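Long-range contact in tryparedoxin II (Crithidia fasciculata, PDB 1I5G), which binds glutathionylspermidine and probably relays electrons from trypanothione to peroxidases as a thioredoxin-like protein: residues 120-132 with 136-144. The protein carries 1 engineered substitution. Residues are numbered along the deposited sequence; the frame is centred on the assembly and turned at random.
With TS5 (glutathionylspermidine), chain C.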
loop_
_atom_site.group_PDB
_atom_site.type_symbol
_atom_site.label_atom_id
_atom_site.label_comp_id
_atom_site.label_asym_id
_atom_site.label_seq_id
_atom_site.Cartn_x
_atom_site.Cartn_y
_atom_site.Cartn_z
ATOM N N GLY A 120 -11.733 -6.949 6.178
ATOM C CA GLY A 120 -11.090 -5.783 6.736
ATOM C C GLY A 120 -10.147 -6.142 7.857
ATOM O O GLY A 120 -9.668 -5.243 8.539
ATOM N N ASN A 121 -9.866 -7.409 8.077
ATOM C CA ASN A 121 -9.000 -7.814 9.175
ATOM C C ASN A 121 -7.541 -7.580 8.817
ATOM O O ASN A 121 -7.052 -7.954 7.724
ATOM C CB ASN A 121 -9.162 -9.275 9.550
ATOM C CG ASN A 121 -10.459 -9.589 10.251
ATOM O OD1 ASN A 121 -11.403 -8.814 10.211
ATOM N ND2 ASN A 121 -10.462 -10.759 10.902
ATOM N N ILE A 122 -6.779 -6.955 9.700
ATOM C CA ILE A 122 -5.342 -6.845 9.535
ATOM C C ILE A 122 -4.732 -8.229 9.622
ATOM O O ILE A 122 -5.002 -8.986 10.572
ATOM C CB ILE A 122 -4.737 -5.904 10.595
ATOM C CG1 ILE A 122 -5.273 -4.482 10.410
ATOM C CG2 ILE A 122 -3.217 -5.977 10.521
ATOM C CD1 ILE A 122 -5.132 -3.627 11.686
ATOM N N ILE A 123 -3.898 -8.638 8.676
ATOM C CA ILE A 123 -3.254 -9.940 8.645
ATOM C C ILE A 123 -1.791 -9.834 9.069
ATOM O O ILE A 123 -1.271 -10.667 9.806
ATOM C CB ILE A 123 -3.299 -10.459 7.196
ATOM C CG1 ILE A 123 -4.742 -10.717 6.729
ATOM C CG2 ILE A 123 -2.459 -11.733 7.050
ATOM C CD1 ILE A 123 -5.540 -11.533 7.685
ATOM N N THR A 124 -1.100 -8.803 8.613
ATOM C CA THR A 124 0.338 -8.657 8.862
ATOM C C THR A 124 0.735 -7.236 9.014
ATOM O O THR A 124 0.307 -6.375 8.254
ATOM C CB THR A 124 1.142 -9.402 7.782
ATOM O OG1 THR A 124 2.544 -9.372 8.079
ATOM C CG2 THR A 124 0.943 -8.781 6.418
ATOM N N THR A 125 1.596 -6.937 9.978
ATOM C CA THR A 125 2.194 -5.610 10.078
ATOM C C THR A 125 3.689 -5.630 9.787
ATOM O O THR A 125 4.332 -4.578 9.850
ATOM C CB THR A 125 2.097 -5.022 11.483
ATOM O OG1 THR A 125 2.825 -5.854 12.396
ATOM C CG2 THR A 125 0.675 -4.910 11.977
ATOM N N GLN A 126 4.203 -6.808 9.455
ATOM C CA GLN A 126 5.639 -7.018 9.244
ATOM C C GLN A 126 6.049 -7.215 7.799
ATOM O O GLN A 126 7.122 -7.754 7.518
ATOM C CB GLN A 126 6.068 -8.282 10.019
ATOM C CG GLN A 126 5.420 -9.636 9.643
ATOM C CD GLN A 126 5.780 -10.855 10.494
ATOM O OE1 GLN A 126 6.880 -10.957 11.007
ATOM N NE2 GLN A 126 4.825 -11.781 10.641
ATOM N N ALA A 127 5.236 -6.792 6.831
ATOM C CA ALA A 127 5.513 -7.079 5.462
ATOM C C ALA A 127 6.724 -6.324 4.948
ATOM O O ALA A 127 7.361 -6.785 4.010
ATOM C CB ALA A 127 4.260 -6.827 4.624
ATOM N N ARG A 128 7.074 -5.154 5.491
ATOM C CA ARG A 128 8.318 -4.533 5.054
ATOM C C ARG A 128 9.495 -5.471 5.283
ATOM O O ARG A 128 10.268 -5.784 4.341
ATOM C CB ARG A 128 8.530 -3.162 5.679
ATOM C CG ARG A 128 9.806 -2.439 5.172
ATOM C CD ARG A 128 11.164 -3.072 5.606
ATOM N NE ARG A 128 12.290 -2.159 5.382
ATOM C CZ ARG A 128 12.546 -1.196 6.212
ATOM N NH1 ARG A 128 11.831 -0.983 7.294
ATOM N NH2 ARG A 128 13.580 -0.417 5.915
ATOM N N THR A 129 9.625 -5.966 6.503
ATOM C CA THR A 129 10.763 -6.835 6.726
ATOM C C THR A 129 10.632 -8.142 5.974
ATOM O O THR A 129 11.641 -8.653 5.477
ATOM C CB THR A 129 11.118 -7.097 8.175
ATOM O OG1 THR A 129 11.532 -8.362 8.693
ATOM C CG2 THR A 129 10.936 -6.003 9.120
ATOM N N MET A 130 9.418 -8.690 5.871
ATOM C CA MET A 130 9.304 -9.985 5.200
ATOM C C MET A 130 9.440 -9.936 3.697
ATOM O O MET A 130 9.878 -10.909 3.103
ATOM C CB MET A 130 8.059 -10.724 5.659
ATOM C CG MET A 130 8.160 -11.093 7.116
ATOM S SD MET A 130 9.680 -11.886 7.722
ATOM C CE MET A 130 9.642 -13.323 6.738
ATOM N N VAL A 131 9.125 -8.841 3.026
ATOM C CA VAL A 131 9.465 -8.751 1.632
ATOM C C VAL A 131 10.978 -8.859 1.476
ATOM O O VAL A 131 11.470 -9.469 0.533
ATOM C CB VAL A 131 8.953 -7.411 1.069
ATOM C CG1 VAL A 131 9.628 -6.962 -0.179
ATOM C CG2 VAL A 131 7.437 -7.573 0.850
ATOM N N VAL A 132 11.772 -8.278 2.362
ATOM C CA VAL A 132 13.228 -8.367 2.275
ATOM C C VAL A 132 13.719 -9.758 2.646
ATOM O O VAL A 132 14.590 -10.259 1.954
ATOM C CB VAL A 132 13.870 -7.325 3.203
ATOM C CG1 VAL A 132 15.394 -7.397 3.105
ATOM C CG2 VAL A 132 13.480 -5.866 2.890
ATOM N N GLU A 136 11.020 -14.624 -2.282
ATOM C CA GLU A 136 10.301 -15.639 -3.061
ATOM C C GLU A 136 8.907 -15.945 -2.517
ATOM O O GLU A 136 8.195 -16.791 -3.049
ATOM C CB GLU A 136 11.152 -16.918 -3.172
ATOM C CG GLU A 136 12.406 -16.668 -4.000
ATOM C CD GLU A 136 12.048 -16.270 -5.416
ATOM O OE1 GLU A 136 11.106 -16.891 -5.932
ATOM O OE2 GLU A 136 12.660 -15.371 -6.045
ATOM N N ALA A 137 8.486 -15.254 -1.461
ATOM C CA ALA A 137 7.129 -15.354 -0.937
ATOM C C ALA A 137 6.749 -16.747 -0.464
ATOM O O ALA A 137 5.578 -17.124 -0.517
ATOM C CB ALA A 137 6.129 -14.797 -1.928
ATOM N N LYS A 138 7.733 -17.502 0.009
ATOM C CA LYS A 138 7.478 -18.853 0.538
ATOM C C LYS A 138 6.504 -18.892 1.710
ATOM O O LYS A 138 5.717 -19.821 1.883
ATOM C CB LYS A 138 8.781 -19.564 0.924
ATOM C CG LYS A 138 9.778 -19.726 -0.200
ATOM C CD LYS A 138 11.113 -20.236 0.290
ATOM C CE LYS A 138 12.008 -20.428 -0.918
ATOM N NZ LYS A 138 13.404 -20.822 -0.532
ATOM N N ASP A 139 6.515 -17.866 2.563
ATOM C CA ASP A 139 5.717 -17.817 3.773
ATOM C C ASP A 139 4.690 -16.715 3.755
ATOM O O ASP A 139 4.064 -16.384 4.753
ATOM C CB ASP A 139 6.628 -17.602 4.983
ATOM C CG ASP A 139 7.541 -18.774 5.281
ATOM O OD1 ASP A 139 7.126 -19.925 5.059
ATOM O OD2 ASP A 139 8.690 -18.538 5.748
ATOM N N PHE A 140 4.512 -16.139 2.582
ATOM C CA PHE A 140 3.479 -15.097 2.376
ATOM C C PHE A 140 2.119 -15.649 2.803
ATOM O O PHE A 140 1.836 -16.840 2.523
ATOM C CB PHE A 140 3.379 -14.822 0.873
ATOM C CG PHE A 140 2.298 -13.836 0.512
ATOM C CD1 PHE A 140 0.984 -14.244 0.286
ATOM C CD2 PHE A 140 2.599 -12.492 0.406
ATOM C CE1 PHE A 140 0.027 -13.292 -0.044
ATOM C CE2 PHE A 140 1.634 -11.559 0.079
ATOM C CZ PHE A 140 0.365 -11.963 -0.139
ATOM N N PRO A 141 1.249 -14.873 3.456
ATOM C CA PRO A 141 1.365 -13.440 3.789
ATOM C C PRO A 141 1.925 -13.096 5.169
ATOM O O PRO A 141 1.672 -12.021 5.696
ATOM C CB PRO A 141 -0.094 -12.990 3.778
ATOM C CG PRO A 141 -0.872 -14.210 3.897
ATOM C CD PRO A 141 -0.023 -15.446 3.943
ATOM N N TRP A 142 2.694 -13.997 5.744
ATOM C CA TRP A 142 3.396 -13.720 6.982
ATOM C C TRP A 142 2.466 -13.264 8.102
ATOM O O TRP A 142 2.676 -12.226 8.724
ATOM C CB TRP A 142 4.507 -12.713 6.735
ATOM C CG TRP A 142 5.277 -12.876 5.486
ATOM C CD1 TRP A 142 6.171 -13.876 5.157
ATOM C CD2 TRP A 142 5.220 -12.014 4.350
ATOM N NE1 TRP A 142 6.660 -13.648 3.894
ATOM C CE2 TRP A 142 6.108 -12.505 3.381
ATOM C CE3 TRP A 142 4.523 -10.839 4.077
ATOM C CZ2 TRP A 142 6.310 -11.867 2.156
ATOM C CZ3 TRP A 142 4.715 -10.213 2.893
ATOM C CH2 TRP A 142 5.586 -10.716 1.938
ATOM N N PRO A 143 1.436 -14.040 8.391
ATOM C CA PRO A 143 0.477 -13.547 9.379
ATOM C C PRO A 143 1.153 -13.326 10.728
ATOM O O PRO A 143 1.926 -14.157 11.220
ATOM C CB PRO A 143 -0.530 -14.680 9.494
ATOM C CG PRO A 143 0.219 -15.894 9.022
ATOM C CD PRO A 143 1.106 -15.383 7.882
ATOM N N ASN A 144 0.852 -12.192 11.338
ATOM C CA ASN A 144 1.211 -11.906 12.731
ATOM C C ASN A 144 0.237 -12.803 13.503
ATOM O O ASN A 144 -0.809 -13.377 13.169
ATOM C CB ASN A 144 0.886 -10.457 13.126
ATOM C CG ASN A 144 1.850 -9.390 12.603
ATOM O OD1 ASN A 144 2.298 -9.331 11.450
ATOM N ND2 ASN A 144 2.150 -8.457 13.515
ATOM O OXT ASN A 144 0.557 -12.967 14.682
HETATM N N1 TS5 C . 15.527 2.249 10.103
HETATM C CA1 TS5 C . 14.048 2.285 10.141
HETATM C C1 TS5 C . 13.476 1.581 8.940
HETATM O OE1 TS5 C . 12.287 1.187 8.960
HETATM O OE2 TS5 C . 14.212 1.422 7.933
HETATM C CB1 TS5 C . 13.455 3.695 10.173
HETATM C CG1 TS5 C . 13.611 4.431 8.847
HETATM C CD1 TS5 C . 13.498 5.896 9.163
HETATM O O1 TS5 C . 14.433 6.604 9.743
HETATM N N2 TS5 C . 12.389 6.539 8.807
HETATM C CA2 TS5 C . 11.983 7.834 9.258
HETATM C C2 TS5 C . 10.640 7.895 9.950
HETATM O O2 TS5 C . 9.577 7.209 9.503
HETATM C CB2 TS5 C . 11.846 8.720 8.019
HETATM S SG2 TS5 C . 13.190 8.602 6.811
HETATM N N3 TS5 C . 10.708 8.755 10.984
HETATM C CA3 TS5 C . 9.472 9.129 11.639
HETATM C C3 TS5 C . 9.435 8.727 13.091
HETATM O O3 TS5 C . 10.003 7.580 13.380
HETATM N "N1'" TS5 C . 8.898 9.414 14.089
HETATM C "C1'" TS5 C . 8.509 8.756 15.312
HETATM C "C2'" TS5 C . 9.339 9.404 16.407
HETATM N "N2'" TS5 C . 9.715 9.435 18.872
HETATM C "C3'" TS5 C . 8.845 8.982 17.792
HETATM C "C4'" TS5 C . 9.293 9.032 20.206
HETATM C "C5'" TS5 C . 9.844 9.897 21.343
HETATM C "C6'" TS5 C . 9.247 9.573 22.713
HETATM C "C7'" TS5 C . 10.167 9.936 23.875
HETATM N "N3'" TS5 C . 9.635 9.720 25.217
HETATM O O HOH W 1 -2.755 -12.562 11.259
HETATM O O HOH W 2 4.771 -14.310 12.329
#
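Trp142 holds its CG beside the backbone N and anti to the carbonyl carbon (chi1 -40°), which lays the indole under Met130 of helix 127-133. Met130 also has CG beside its backbone N and anti to its carbonyl carbon (chi1 -66°), then bends at chi2 and chi3. Its CB sits over the middle of the indole, 3.4 Å from the centroid of the Trp142 five-membered ring, a CH-pi contact. The bend brings CE back to the pyrrole side, and SD stays above the same face in a longer Met-aromatic contact. Phe140 CA lies against the opposite face. At the far end of the ring, Ala127 CB meets Trp142 CZ3 at 3.8 Å, and Val131 CG2 meets Trp142 CH2. Asp134 accepts the indole N-H, which ties down the polar end of the ring.

Two side chains grip the carbonyl of Trp142. Thr124 OG1 and Gln126 NE2 each donate to Trp142 O at 2.9 Å, from opposite faces of the carbonyl plane. The C-terminal Asn144 is held by three hydrogen bonds. Its N donates to Ile123 O at 3.0 Å, and its OD1 accepts from Thr125 N at 2.9 Å. Its ND2 donates to Thr125 OG1, which lies 25° out of the Asn144 amide plane. One water bridges Ile123 O and Asn144 O; another links Gln126 NE2 to Pro143 O.

The C-terminal tail is thus fastened along the edge strand 122-124 of the thioredoxin-like sheet and the helix after it. Arg128 of that helix binds the glutathionylspermidine carboxylate through NH1 and NH2. Two donors satisfy the Trp142 carbonyl, while the Asp134 bond and the Met130 contact fix the indole's rotation.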